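Local coordinates for protein VP35 (Myotis lucifugus, PDB 6DKU) that is a bat-genome homologue of the filoviral polymerase cofactor VP35, here its interferon inhibitory domain, which probably antagonises innate immune signalling as its viral relatives do, at residues A[14-19]-A[46-51]; A[29-34]-A[63-68]; A[79-84]-A[113-118]; A[100-105]-A[121-126]. The protein carries 1 engineered substitution. All coordinates share one frame; numbering follows the deposited sequence.

Contact 1 (A[14-19]-A[46-51]); sequences RVLTGY and VAMDHF. Unlike the reference sequence in segment 14-19: Gly18 (reference Ser).
Leu16 of helix 9-18 meets Phe51 of helix 41-56 tip to tip, a CH-pi contact: Leu16 CG stands 3.8 Å from the centroid of the Phe51 ring, only 5° off its normal and therefore over the middle of the face. Leu16 CD2 lies over the same face, 3.7 Å from Phe51 CD1. Phe51 CG, anti to the backbone N (chi1 177°), leaves the helix on the side facing helix 9-18. The ring's edge is used as well. It is directed at the face of Tyr19 in an offset edge-to-face pair, with centroids 5.2 Å apart and planes at 63°, and Tyr19 CD1 is 3.5 Å from Phe51 CE2. Met48 is bent at both chi2 and chi3, and its sulfur and methyl meet Leu16 and Val15. Met48 CE lies 3.6 Å from Leu16 CD1, the two side chains running antiparallel alongside each other, whereas Met48 SD is 3.8 Å from Val15 CG1, where the side chains are nearly perpendicular. Leu16 also touches Val31 of helix 26-37, and Phe51 touches Ala64 of helix 61-71. Cohesion between the segments thus rests on dispersion and aromatic quadrupole terms, with no polar bond joining them.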
loop_
_atom_site.group_PDB
_atom_site.type_symbol
_atom_site.label_atom_id
_atom_site.label_comp_id
_atom_site.label_asym_id
_atom_site.label_seq_id
_atom_site.Cartn_x
_atom_site.Cartn_y
_atom_site.Cartn_z
ATOM N N ARG A 14 -8.289 8.734 0.241
ATOM C CA ARG A 14 -9.286 9.272 -0.687
ATOM C C ARG A 14 -8.630 10.085 -1.799
ATOM O O ARG A 14 -8.972 9.939 -2.981
ATOM C CB ARG A 14 -10.312 10.126 0.058
ATOM C CG ARG A 14 -11.394 10.671 -0.862
ATOM C CD ARG A 14 -12.254 11.742 -0.216
ATOM N NE ARG A 14 -11.504 12.958 0.102
ATOM C CZ ARG A 14 -10.997 13.802 -0.798
ATOM N NH1 ARG A 14 -11.149 13.578 -2.098
ATOM N NH2 ARG A 14 -10.335 14.879 -0.395
ATOM N N VAL A 15 -7.676 10.949 -1.434
ATOM C CA VAL A 15 -6.989 11.769 -2.428
ATOM C C VAL A 15 -6.254 10.883 -3.421
ATOM O O VAL A 15 -6.460 10.985 -4.637
ATOM C CB VAL A 15 -6.020 12.754 -1.754
ATOM C CG1 VAL A 15 -5.024 13.290 -2.784
ATOM C CG2 VAL A 15 -6.773 13.876 -1.071
ATOM N N LEU A 16 -5.384 9.999 -2.921
ATOM C CA LEU A 16 -4.567 9.232 -3.855
ATOM C C LEU A 16 -5.416 8.279 -4.687
ATOM O O LEU A 16 -5.201 8.154 -5.897
ATOM C CB LEU A 16 -3.457 8.478 -3.126
ATOM C CG LEU A 16 -2.133 9.245 -3.077
ATOM C CD1 LEU A 16 -2.132 10.258 -1.936
ATOM C CD2 LEU A 16 -0.952 8.292 -2.957
ATOM N N THR A 17 -6.392 7.607 -4.074
ATOM C CA THR A 17 -7.183 6.681 -4.883
ATOM C C THR A 17 -8.126 7.406 -5.833
ATOM O O THR A 17 -8.639 6.773 -6.761
ATOM C CB THR A 17 -7.979 5.709 -4.007
ATOM O OG1 THR A 17 -8.717 6.439 -3.024
ATOM C CG2 THR A 17 -7.044 4.733 -3.314
ATOM N N GLY A 18 -8.362 8.706 -5.629
ATOM C CA GLY A 18 -9.053 9.486 -6.641
ATOM C C GLY A 18 -8.410 9.407 -8.015
ATOM O O GLY A 18 -9.109 9.439 -9.031
ATOM N N TYR A 19 -7.080 9.286 -8.076
ATOM C CA TYR A 19 -6.393 9.231 -9.363
ATOM C C TYR A 19 -6.472 7.864 -10.020
ATOM O O TYR A 19 -6.119 7.733 -11.195
ATOM C CB TYR A 19 -4.926 9.642 -9.206
ATOM C CG TYR A 19 -4.773 11.086 -8.796
ATOM C CD1 TYR A 19 -4.730 11.440 -7.456
ATOM C CD2 TYR A 19 -4.698 12.095 -9.744
ATOM C CE1 TYR A 19 -4.610 12.750 -7.071
ATOM C CE2 TYR A 19 -4.575 13.413 -9.367
ATOM C CZ TYR A 19 -4.532 13.735 -8.029
ATOM O OH TYR A 19 -4.410 15.046 -7.633
ATOM N N VAL A 46 4.750 13.556 3.601
ATOM C CA VAL A 46 5.907 13.163 2.814
ATOM C C VAL A 46 5.454 12.337 1.612
ATOM O O VAL A 46 5.774 12.652 0.456
ATOM C CB VAL A 46 6.919 12.410 3.697
ATOM C CG1 VAL A 46 7.945 11.706 2.822
ATOM C CG2 VAL A 46 7.593 13.366 4.668
ATOM N N ALA A 47 4.680 11.280 1.869
ATOM C CA ALA A 47 4.186 10.437 0.789
ATOM C C ALA A 47 3.380 11.243 -0.224
ATOM O O ALA A 47 3.512 11.044 -1.438
ATOM C CB ALA A 47 3.351 9.302 1.378
ATOM N N MET A 48 2.549 12.168 0.258
ATOM C CA MET A 48 1.697 12.952 -0.627
ATOM C C MET A 48 2.517 13.933 -1.456
ATOM O O MET A 48 2.287 14.091 -2.661
ATOM C CB MET A 48 0.652 13.695 0.193
ATOM C CG MET A 48 -0.151 14.692 -0.605
ATOM S SD MET A 48 -1.572 13.903 -1.372
ATOM C CE MET A 48 -2.422 13.266 0.072
ATOM N N ASP A 49 3.469 14.616 -0.821
ATOM C CA ASP A 49 4.335 15.528 -1.557
ATOM C C ASP A 49 5.098 14.791 -2.650
ATOM O O ASP A 49 5.235 15.299 -3.770
ATOM C CB ASP A 49 5.299 16.221 -0.593
ATOM C CG ASP A 49 4.614 17.273 0.269
ATOM O OD1 ASP A 49 3.519 17.746 -0.120
ATOM O OD2 ASP A 49 5.179 17.626 1.332
ATOM N N HIS A 50 5.588 13.584 -2.349
ATOM C CA HIS A 50 6.299 12.801 -3.355
ATOM C C HIS A 50 5.372 12.386 -4.493
ATOM O O HIS A 50 5.743 12.471 -5.671
ATOM C CB HIS A 50 6.937 11.577 -2.698
ATOM C CG HIS A 50 7.628 10.662 -3.662
ATOM N ND1 HIS A 50 8.963 10.787 -3.982
ATOM C CD2 HIS A 50 7.166 9.610 -4.380
ATOM C CE1 HIS A 50 9.296 9.849 -4.850
ATOM N NE2 HIS A 50 8.223 9.123 -5.111
ATOM N N PHE A 51 4.165 11.925 -4.154
ATOM C CA PHE A 51 3.164 11.570 -5.155
ATOM C C PHE A 51 2.893 12.736 -6.100
ATOM O O PHE A 51 2.936 12.584 -7.329
ATOM C CB PHE A 51 1.884 11.137 -4.441
ATOM C CG PHE A 51 0.745 10.799 -5.358
ATOM C CD1 PHE A 51 0.699 9.573 -6.003
ATOM C CD2 PHE A 51 -0.300 11.689 -5.543
ATOM C CE1 PHE A 51 -0.350 9.249 -6.832
ATOM C CE2 PHE A 51 -1.359 11.372 -6.370
ATOM C CZ PHE A 51 -1.384 10.151 -7.017
#

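Contact 2 (A[29-34]-A[63-68]); sequences ELVSAI and AAIISI
The backbones come closest at Val31 and Ile65, whose CA atoms are 6.9 Å apart, and the next matching pair, Ile34 and Ile68, is separated by 8.5 Å. Both segments are helical throughout and run in roughly the same direction, their local axes approaching to 10.2 Å at a crossing angle of 34°. The contact is carried by aliphatic side chains, with Ile65 at its centre and one branch for each neighbour. Ile65 CG2, anti to the backbone N, packs against Leu30: the two side chains overlap flank to flank, pointing opposite ways, and Ile65 CG2 is 3.5 Å from Leu30 CD2. The longer branch goes to Val31, where Ile65 CD1 approaches CG2 of Val31 to 3.5 Å and one side chain lies crosswise to the other. Leu30 meets Ile65 with its CG anti to the backbone N (chi1 -177°), and Leu30 CD2 also reaches CG1 of Ile66 more distantly, at 4.3 Å. One turn on, Ile34 brings CD1 against Ile68 at a slant, 3.9 Å from Ile68 CD1 and 4.1 Å from Ile68 CB. Phe75 touches both of these isoleucines, while Val31 packs on Val13, Leu16 and Thr17 of helix 9-18 and Ile68 packs on Ala47 and His50 of helix 41-56. With five of the six touching residues buried and helices on several sides, this is the interior of the alpha-helical subdomain characteristic of the VP35 interferon inhibitory domain.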
loop_
_atom_site.group_PDB
_atom_site.type_symbol
_atom_site.label_atom_id
_atom_site.label_comp_id
_atom_site.label_asym_id
_atom_site.label_seq_id
_atom_site.Cartn_x
_atom_site.Cartn_y
_atom_site.Cartn_z
ATOM N N GLU A 29 -4.927 -0.959 -2.693
ATOM C CA GLU A 29 -4.410 -1.555 -1.473
ATOM C C GLU A 29 -3.045 -0.995 -1.107
ATOM O O GLU A 29 -2.749 -0.845 0.079
ATOM C CB GLU A 29 -4.336 -3.074 -1.611
ATOM C CG GLU A 29 -5.523 -3.691 -2.313
ATOM C CD GLU A 29 -6.777 -3.714 -1.460
ATOM O OE1 GLU A 29 -6.745 -3.175 -0.329
ATOM O OE2 GLU A 29 -7.797 -4.275 -1.926
ATOM N N LEU A 30 -2.200 -0.685 -2.089
ATOM C CA LEU A 30 -0.904 -0.100 -1.761
ATOM C C LEU A 30 -1.075 1.284 -1.154
ATOM O O LEU A 30 -0.375 1.642 -0.198
ATOM C CB LEU A 30 -0.017 -0.036 -3.002
ATOM C CG LEU A 30 1.396 0.503 -2.772
ATOM C CD1 LEU A 30 2.059 -0.165 -1.574
ATOM C CD2 LEU A 30 2.238 0.304 -4.015
ATOM N N VAL A 31 -1.999 2.076 -1.700
ATOM C CA VAL A 31 -2.328 3.365 -1.094
ATOM C C VAL A 31 -2.757 3.165 0.355
ATOM O O VAL A 31 -2.254 3.825 1.275
ATOM C CB VAL A 31 -3.422 4.071 -1.914
ATOM C CG1 VAL A 31 -3.924 5.306 -1.190
ATOM C CG2 VAL A 31 -2.907 4.416 -3.304
ATOM N N SER A 32 -3.674 2.219 0.574
ATOM C CA SER A 32 -4.164 1.939 1.918
ATOM C C SER A 32 -3.043 1.468 2.845
ATOM O O SER A 32 -3.032 1.804 4.035
ATOM C CB SER A 32 -5.283 0.897 1.846
ATOM O OG SER A 32 -5.933 0.760 3.097
ATOM N N ALA A 33 -2.093 0.689 2.321
ATOM C CA ALA A 33 -0.993 0.195 3.143
ATOM C C ALA A 33 -0.069 1.331 3.544
ATOM O O ALA A 33 0.332 1.435 4.712
ATOM C CB ALA A 33 -0.215 -0.883 2.387
ATOM N N ILE A 34 0.267 2.194 2.582
ATOM C CA ILE A 34 1.060 3.382 2.872
ATOM C C ILE A 34 0.400 4.201 3.972
ATOM O O ILE A 34 1.066 4.647 4.915
ATOM C CB ILE A 34 1.266 4.207 1.588
ATOM C CG1 ILE A 34 2.121 3.426 0.588
ATOM C CG2 ILE A 34 1.933 5.534 1.903
ATOM C CD1 ILE A 34 2.314 4.136 -0.727
ATOM N N ALA A 63 2.512 4.567 -11.275
ATOM C CA ALA A 63 3.953 4.722 -11.111
ATOM C C ALA A 63 4.270 5.520 -9.861
ATOM O O ALA A 63 5.134 5.125 -9.079
ATOM C CB ALA A 63 4.570 5.390 -12.340
ATOM N N ALA A 64 3.570 6.637 -9.649
ATOM C CA ALA A 64 3.849 7.479 -8.487
ATOM C C ALA A 64 3.664 6.709 -7.189
ATOM O O ALA A 64 4.513 6.782 -6.287
ATOM C CB ALA A 64 2.946 8.713 -8.508
ATOM N N ILE A 65 2.558 5.963 -7.081
ATOM C CA ILE A 65 2.291 5.157 -5.891
ATOM C C ILE A 65 3.436 4.185 -5.632
ATOM O O ILE A 65 3.949 4.096 -4.511
ATOM C CB ILE A 65 0.949 4.421 -6.038
ATOM C CG1 ILE A 65 -0.211 5.405 -5.931
ATOM C CG2 ILE A 65 0.820 3.320 -5.006
ATOM C CD1 ILE A 65 -1.497 4.852 -6.519
ATOM N N ILE A 66 3.865 3.449 -6.666
ATOM C CA ILE A 66 5.015 2.558 -6.482
ATOM C C ILE A 66 6.265 3.354 -6.106
ATOM O O ILE A 66 7.117 2.895 -5.321
ATOM C CB ILE A 66 5.223 1.715 -7.760
ATOM C CG1 ILE A 66 4.154 0.618 -7.864
ATOM C CG2 ILE A 66 6.612 1.107 -7.790
ATOM C CD1 ILE A 66 4.214 -0.197 -9.148
ATOM N N SER A 67 6.371 4.573 -6.629
ATOM C CA SER A 67 7.547 5.401 -6.424
ATOM C C SER A 67 7.677 5.820 -4.973
ATOM O O SER A 67 8.795 6.055 -4.505
ATOM C CB SER A 67 7.483 6.629 -7.338
ATOM O OG SER A 67 8.467 7.593 -7.000
ATOM N N ILE A 68 6.559 5.926 -4.245
ATOM C CA ILE A 68 6.659 6.199 -2.812
ATOM C C ILE A 68 7.350 5.044 -2.103
ATOM O O ILE A 68 8.237 5.250 -1.267
ATOM C CB ILE A 68 5.279 6.492 -2.191
ATOM C CG1 ILE A 68 4.458 7.509 -3.002
ATOM C CG2 ILE A 68 5.421 6.938 -0.743
ATOM C CD1 ILE A 68 2.975 7.490 -2.567
#

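Contact 3 (A[79-84]-A[113-118]); sequences EAPTTQ and WVYIYL
Thr82, Thr83 and Gln84 pair in parallel with Ile116, Tyr117 and Leu118, the local strand axes lying 4.6 Å apart. Three backbone bonds set the register: Ile116 N to Pro81 O at 3.1 Å, Thr83 N to Ile116 O at 3.1 Å, and Leu118 N to Thr83 O at 2.7 Å. The first is almost straight, with 177° at the hydrogen, whereas the last is bent to 146°. On the face bearing Thr83 and Tyr117, the hydroxyl of Thr83 sits over the centre of the Tyr115 ring, its OG1 3.9 Å from Tyr115 CD1. Thr83 chi1 (-49°) sets OG1 anti to its carbonyl carbon, and OG1 is the atom that meets the ring. Pro81 CG approaches the same ring in its plane, 4.0 Å from CD1 of Tyr115, and Val114 CG1 lies off-centre over the opposite face. Thr83 CB also meets Tyr117 CD1 obliquely. On the other side of the sheet, Gln84 CG packs against Leu118 CB at 3.7 Å. Before the strand proper, Ala80 CB fits against Trp113 CB, also at 3.7 Å. Strand 82-84 is the outermost strand on this side of the mixed sheet. Strand 113-119 has strand 122-127 as its antiparallel neighbour beyond, and there two residues, Val114 and Tyr115, stand opposite the single Leu126, which is a classic beta bulge. Helix 26-37 packs against this end of the sheet: Pro81 touches Ala33 and Met36, and Tyr115 OH is hydrogen-bonded to Glu29.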
loop_
_atom_site.group_PDB
_atom_site.type_symbol
_atom_site.label_atom_id
_atom_site.label_comp_id
_atom_site.label_asym_id
_atom_site.label_seq_id
_atom_site.Cartn_x
_atom_site.Cartn_y
_atom_site.Cartn_z
ATOM N N GLU A 79 7.816 -2.488 7.197
ATOM C CA GLU A 79 7.125 -3.766 7.167
ATOM C C GLU A 79 5.752 -3.598 6.538
ATOM O O GLU A 79 5.016 -2.663 6.869
ATOM C CB GLU A 79 6.981 -4.314 8.582
ATOM C CG GLU A 79 8.146 -5.160 9.056
ATOM C CD GLU A 79 8.288 -6.450 8.274
ATOM O OE1 GLU A 79 9.398 -7.011 8.287
ATOM O OE2 GLU A 79 7.300 -6.900 7.644
ATOM N N ALA A 80 5.412 -4.498 5.624
ATOM C CA ALA A 80 4.081 -4.487 5.044
ATOM C C ALA A 80 3.042 -4.677 6.143
ATOM O O ALA A 80 3.255 -5.470 7.066
ATOM C CB ALA A 80 3.941 -5.591 3.996
ATOM N N PRO A 81 1.916 -3.975 6.079
ATOM C CA PRO A 81 0.900 -4.118 7.127
ATOM C C PRO A 81 0.182 -5.459 7.051
ATOM O O PRO A 81 0.072 -6.080 5.992
ATOM C CB PRO A 81 -0.064 -2.965 6.840
ATOM C CG PRO A 81 0.052 -2.743 5.375
ATOM C CD PRO A 81 1.503 -3.014 5.040
ATOM N N THR A 82 -0.320 -5.897 8.198
ATOM C CA THR A 82 -1.077 -7.135 8.298
ATOM C C THR A 82 -2.566 -6.831 8.343
ATOM O O THR A 82 -3.001 -5.918 9.045
ATOM C CB THR A 82 -0.654 -7.909 9.544
ATOM O OG1 THR A 82 0.768 -7.807 9.678
ATOM C CG2 THR A 82 -1.083 -9.372 9.477
ATOM N N THR A 83 -3.334 -7.581 7.559
ATOM C CA THR A 83 -4.789 -7.591 7.603
ATOM C C THR A 83 -5.245 -8.973 8.052
ATOM O O THR A 83 -4.659 -9.989 7.656
ATOM C CB THR A 83 -5.412 -7.285 6.232
ATOM O OG1 THR A 83 -4.805 -6.123 5.652
ATOM C CG2 THR A 83 -6.907 -7.050 6.383
ATOM N N GLN A 84 -6.288 -9.018 8.867
ATOM C CA GLN A 84 -6.828 -10.278 9.352
ATOM C C GLN A 84 -8.142 -10.563 8.640
ATOM O O GLN A 84 -8.965 -9.659 8.471
ATOM C CB GLN A 84 -7.020 -10.242 10.870
ATOM C CG GLN A 84 -5.709 -10.382 11.629
ATOM C CD GLN A 84 -5.872 -11.013 12.996
ATOM O OE1 GLN A 84 -6.985 -11.139 13.507
ATOM N NE2 GLN A 84 -4.760 -11.429 13.593
ATOM N N TRP A 113 5.926 -5.831 -1.342
ATOM C CA TRP A 113 4.801 -6.352 -0.574
ATOM C C TRP A 113 3.760 -5.263 -0.367
ATOM O O TRP A 113 4.076 -4.072 -0.321
ATOM C CB TRP A 113 5.261 -6.891 0.783
ATOM C CG TRP A 113 6.167 -8.079 0.686
ATOM C CD1 TRP A 113 7.518 -8.086 0.852
ATOM C CD2 TRP A 113 5.792 -9.432 0.392
ATOM N NE1 TRP A 113 8.005 -9.350 0.682
ATOM C CE2 TRP A 113 6.968 -10.197 0.397
ATOM C CE3 TRP A 113 4.579 -10.063 0.111
ATOM C CZ2 TRP A 113 6.971 -11.567 0.140
ATOM C CZ3 TRP A 113 4.582 -11.419 -0.143
ATOM C CH2 TRP A 113 5.773 -12.158 -0.125
ATOM N N VAL A 114 2.500 -5.677 -0.259
ATOM C CA VAL A 114 1.410 -4.749 0.019
ATOM C C VAL A 114 0.693 -5.200 1.284
ATOM O O VAL A 114 0.612 -4.456 2.268
ATOM C CB VAL A 114 0.433 -4.649 -1.164
ATOM C CG1 VAL A 114 -0.651 -3.617 -0.863
ATOM C CG2 VAL A 114 1.181 -4.300 -2.450
ATOM N N TYR A 115 0.172 -6.418 1.275
ATOM C CA TYR A 115 -0.520 -6.949 2.437
ATOM C C TYR A 115 0.055 -8.300 2.815
ATOM O O TYR A 115 0.362 -9.129 1.950
ATOM C CB TYR A 115 -2.021 -7.117 2.186
ATOM C CG TYR A 115 -2.830 -5.849 2.218
ATOM C CD1 TYR A 115 -2.373 -4.714 2.879
ATOM C CD2 TYR A 115 -4.066 -5.789 1.583
ATOM C CE1 TYR A 115 -3.121 -3.552 2.895
ATOM C CE2 TYR A 115 -4.816 -4.639 1.595
ATOM C CZ TYR A 115 -4.342 -3.523 2.252
ATOM O OH TYR A 115 -5.102 -2.379 2.260
ATOM N N ILE A 116 0.183 -8.513 4.111
ATOM C CA ILE A 116 0.322 -9.840 4.683
ATOM C C ILE A 116 -1.049 -10.197 5.247
ATOM O O ILE A 116 -1.459 -9.667 6.286
ATOM C CB ILE A 116 1.406 -9.887 5.763
ATOM C CG1 ILE A 116 2.745 -9.418 5.201
ATOM C CG2 ILE A 116 1.549 -11.292 6.291
ATOM C CD1 ILE A 116 3.027 -9.864 3.784
ATOM N N TYR A 117 -1.781 -11.060 4.545
ATOM C CA TYR A 117 -3.081 -11.501 5.035
ATOM C C TYR A 117 -2.908 -12.568 6.104
ATOM O O TYR A 117 -2.061 -13.456 5.980
ATOM C CB TYR A 117 -3.930 -12.065 3.899
ATOM C CG TYR A 117 -4.492 -11.026 2.965
ATOM C CD1 TYR A 117 -5.502 -10.170 3.372
ATOM C CD2 TYR A 117 -4.021 -10.916 1.670
ATOM C CE1 TYR A 117 -6.014 -9.220 2.510
ATOM C CE2 TYR A 117 -4.524 -9.978 0.804
ATOM C CZ TYR A 117 -5.518 -9.134 1.224
ATOM O OH TYR A 117 -6.009 -8.202 0.346
ATOM N N LEU A 118 -3.731 -12.489 7.147
ATOM C CA LEU A 118 -3.731 -13.453 8.245
ATOM C C LEU A 118 -4.983 -14.315 8.143
ATOM O O LEU A 118 -6.100 -13.827 8.348
ATOM C CB LEU A 118 -3.648 -12.733 9.587
ATOM C CG LEU A 118 -2.246 -12.746 10.180
ATOM C CD1 LEU A 118 -1.987 -14.100 10.835
ATOM C CD2 LEU A 118 -1.213 -12.463 9.080
#

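Contact 4 (A[100-105]-A[121-126]); sequences RDVPEG and EGSLGL
Arg100 and Gly125 form a short antiparallel bridge at the periphery of the four-stranded mixed sheet, where the weakly bonded strand 100-101 is the outermost strand alongside strand 122-127. The evidence is a hydrogen-bonded pair with CA atoms 5.4 Å apart and reciprocal backbone bonds. Arg100 N donates to Gly125 O at 3.1 Å with an N-H...O angle of 167°, and Gly125 N returns to Arg100 O at 2.8 Å with 174°. Regular pairing scarcely extends further: the bridge of Asp101 with Leu124 is loose, and the chain then leaves the sheet. The guanidinium NH2 of Arg100 is hydrogen-bonded to Arg97 O. The contact lies near the surface and consists chiefly of main chain. The side chain that reaches the other strand is Val102, directed at strand 122-127 from the first residue beyond the pairing. Its neighbours include Ile116 and Lys107, and Ser123 in turn touches Ile116 and Leu118 of strand 113-119, which ties this edge to the middle of the sheet. Val102 CG1 occupies the crowded position between its backbone N and carbonyl carbon (chi1 74°), and there Val102 CG1 lies 3.2 Å from Ser123 O and 3.7 Å from Ser123 CB.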
loop_
_atom_site.group_PDB
_atom_site.type_symbol
_atom_site.label_atom_id
_atom_site.label_comp_id
_atom_site.label_asym_id
_atom_site.label_seq_id
_atom_site.Cartn_x
_atom_site.Cartn_y
_atom_site.Cartn_z
ATOM N N ARG A 100 0.982 -15.618 -2.322
ATOM C CA ARG A 100 2.083 -16.535 -2.073
ATOM C C ARG A 100 2.323 -16.628 -0.575
ATOM O O ARG A 100 2.021 -15.697 0.177
ATOM C CB ARG A 100 3.385 -16.087 -2.762
ATOM C CG ARG A 100 3.252 -15.691 -4.225
ATOM C CD ARG A 100 3.412 -16.908 -5.111
ATOM N NE ARG A 100 3.100 -16.594 -6.496
ATOM C CZ ARG A 100 1.892 -16.735 -7.028
ATOM N NH1 ARG A 100 1.688 -16.435 -8.305
ATOM N NH2 ARG A 100 0.879 -17.152 -6.274
ATOM N N ASP A 101 2.867 -17.759 -0.140
ATOM C CA ASP A 101 3.224 -17.886 1.262
ATOM C C ASP A 101 4.340 -16.902 1.594
ATOM O O ASP A 101 5.031 -16.381 0.714
ATOM C CB ASP A 101 3.629 -19.323 1.596
ATOM C CG ASP A 101 4.478 -19.949 0.518
ATOM O OD1 ASP A 101 4.127 -19.800 -0.675
ATOM O OD2 ASP A 101 5.494 -20.593 0.860
ATOM N N VAL A 102 4.500 -16.636 2.882
ATOM C CA VAL A 102 5.258 -15.465 3.300
ATOM C C VAL A 102 6.547 -15.909 3.983
ATOM O O VAL A 102 6.529 -16.838 4.805
ATOM C CB VAL A 102 4.387 -14.559 4.189
ATOM C CG1 VAL A 102 4.199 -15.145 5.582
ATOM C CG2 VAL A 102 4.950 -13.154 4.247
ATOM N N PRO A 103 7.699 -15.294 3.656
ATOM C CA PRO A 103 8.958 -15.721 4.282
ATOM C C PRO A 103 9.033 -15.347 5.753
ATOM O O PRO A 103 8.026 -14.979 6.370
ATOM C CB PRO A 103 10.023 -14.980 3.463
ATOM C CG PRO A 103 9.323 -13.758 2.965
ATOM C CD PRO A 103 7.910 -14.203 2.685
ATOM N N GLU A 104 10.227 -15.444 6.329
ATOM C CA GLU A 104 10.476 -14.951 7.672
ATOM C C GLU A 104 11.280 -13.662 7.601
ATOM O O GLU A 104 12.225 -13.552 6.814
ATOM C CB GLU A 104 11.218 -15.984 8.527
ATOM C CG GLU A 104 10.313 -17.031 9.156
ATOM C CD GLU A 104 9.296 -16.441 10.126
ATOM O OE1 GLU A 104 8.343 -17.160 10.488
ATOM O OE2 GLU A 104 9.442 -15.266 10.532
ATOM N N GLY A 105 10.887 -12.684 8.412
ATOM C CA GLY A 105 11.648 -11.466 8.541
ATOM C C GLY A 105 11.127 -10.331 7.689
ATOM O O GLY A 105 9.925 -10.210 7.436
ATOM N N GLU A 121 -5.520 -20.840 8.568
ATOM C CA GLU A 121 -4.472 -21.779 8.181
ATOM C C GLU A 121 -3.625 -21.133 7.089
ATOM O O GLU A 121 -3.796 -21.393 5.902
ATOM C CB GLU A 121 -5.058 -23.156 7.741
ATOM C CG GLU A 121 -4.041 -24.101 7.064
ATOM C CD GLU A 121 -4.373 -25.602 7.184
ATOM O OE1 GLU A 121 -3.583 -26.430 6.667
ATOM O OE2 GLU A 121 -5.399 -25.961 7.804
ATOM N N GLY A 122 -2.689 -20.288 7.499
ATOM C CA GLY A 122 -1.723 -19.708 6.587
ATOM C C GLY A 122 -1.601 -18.203 6.769
ATOM O O GLY A 122 -2.463 -17.534 7.327
ATOM N N SER A 123 -0.466 -17.699 6.288
ATOM C CA SER A 123 -0.139 -16.276 6.267
ATOM C C SER A 123 0.233 -15.942 4.824
ATOM O O SER A 123 1.378 -16.141 4.409
ATOM C CB SER A 123 1.001 -15.968 7.230
ATOM O OG SER A 123 0.889 -14.657 7.773
ATOM N N LEU A 124 -0.740 -15.454 4.059
ATOM C CA LEU A 124 -0.600 -15.267 2.621
ATOM C C LEU A 124 -0.259 -13.818 2.313
ATOM O O LEU A 124 -0.896 -12.901 2.836
ATOM C CB LEU A 124 -1.886 -15.666 1.897
ATOM C CG LEU A 124 -2.475 -17.031 2.264
ATOM C CD1 LEU A 124 -3.579 -17.416 1.286
ATOM C CD2 LEU A 124 -1.390 -18.094 2.301
ATOM N N GLY A 125 0.732 -13.620 1.453
ATOM C CA GLY A 125 1.197 -12.289 1.095
ATOM C C GLY A 125 0.725 -11.883 -0.280
ATOM O O GLY A 125 0.642 -12.702 -1.199
ATOM N N LEU A 126 0.406 -10.599 -0.425
ATOM C CA LEU A 126 0.010 -10.034 -1.704
ATOM C C LEU A 126 1.009 -8.950 -2.072
ATOM O O LEU A 126 1.228 -8.016 -1.294
ATOM C CB LEU A 126 -1.410 -9.471 -1.647
ATOM C CG LEU A 126 -1.854 -8.709 -2.894
ATOM C CD1 LEU A 126 -2.479 -9.655 -3.901
ATOM C CD2 LEU A 126 -2.819 -7.607 -2.522
#

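The four contacts divide between two subdomains. Contacts 1 and 2 belong to the helical part, their centres 8 Å apart, and their segments alternate along the chain, so helices 9-18, 26-37, 41-56 and 61-71 interlock; packing of Leu16 on Val31 and of Phe51 on Ala64 joins them. Contacts 3 and 4, with centres 9 Å apart, also alternate and share one sheet, in which strands 113-119 and 122-127 are neighbours. The helical contacts close before the sheet contacts open. Contact 2 is the bridge, touching contact 3 through Ala33 and Pro81, whereas contacts 1 and 4 lie about 28 Å apart, centre to centre. The helical and sheet subdomains are thus packed together into one compact unit.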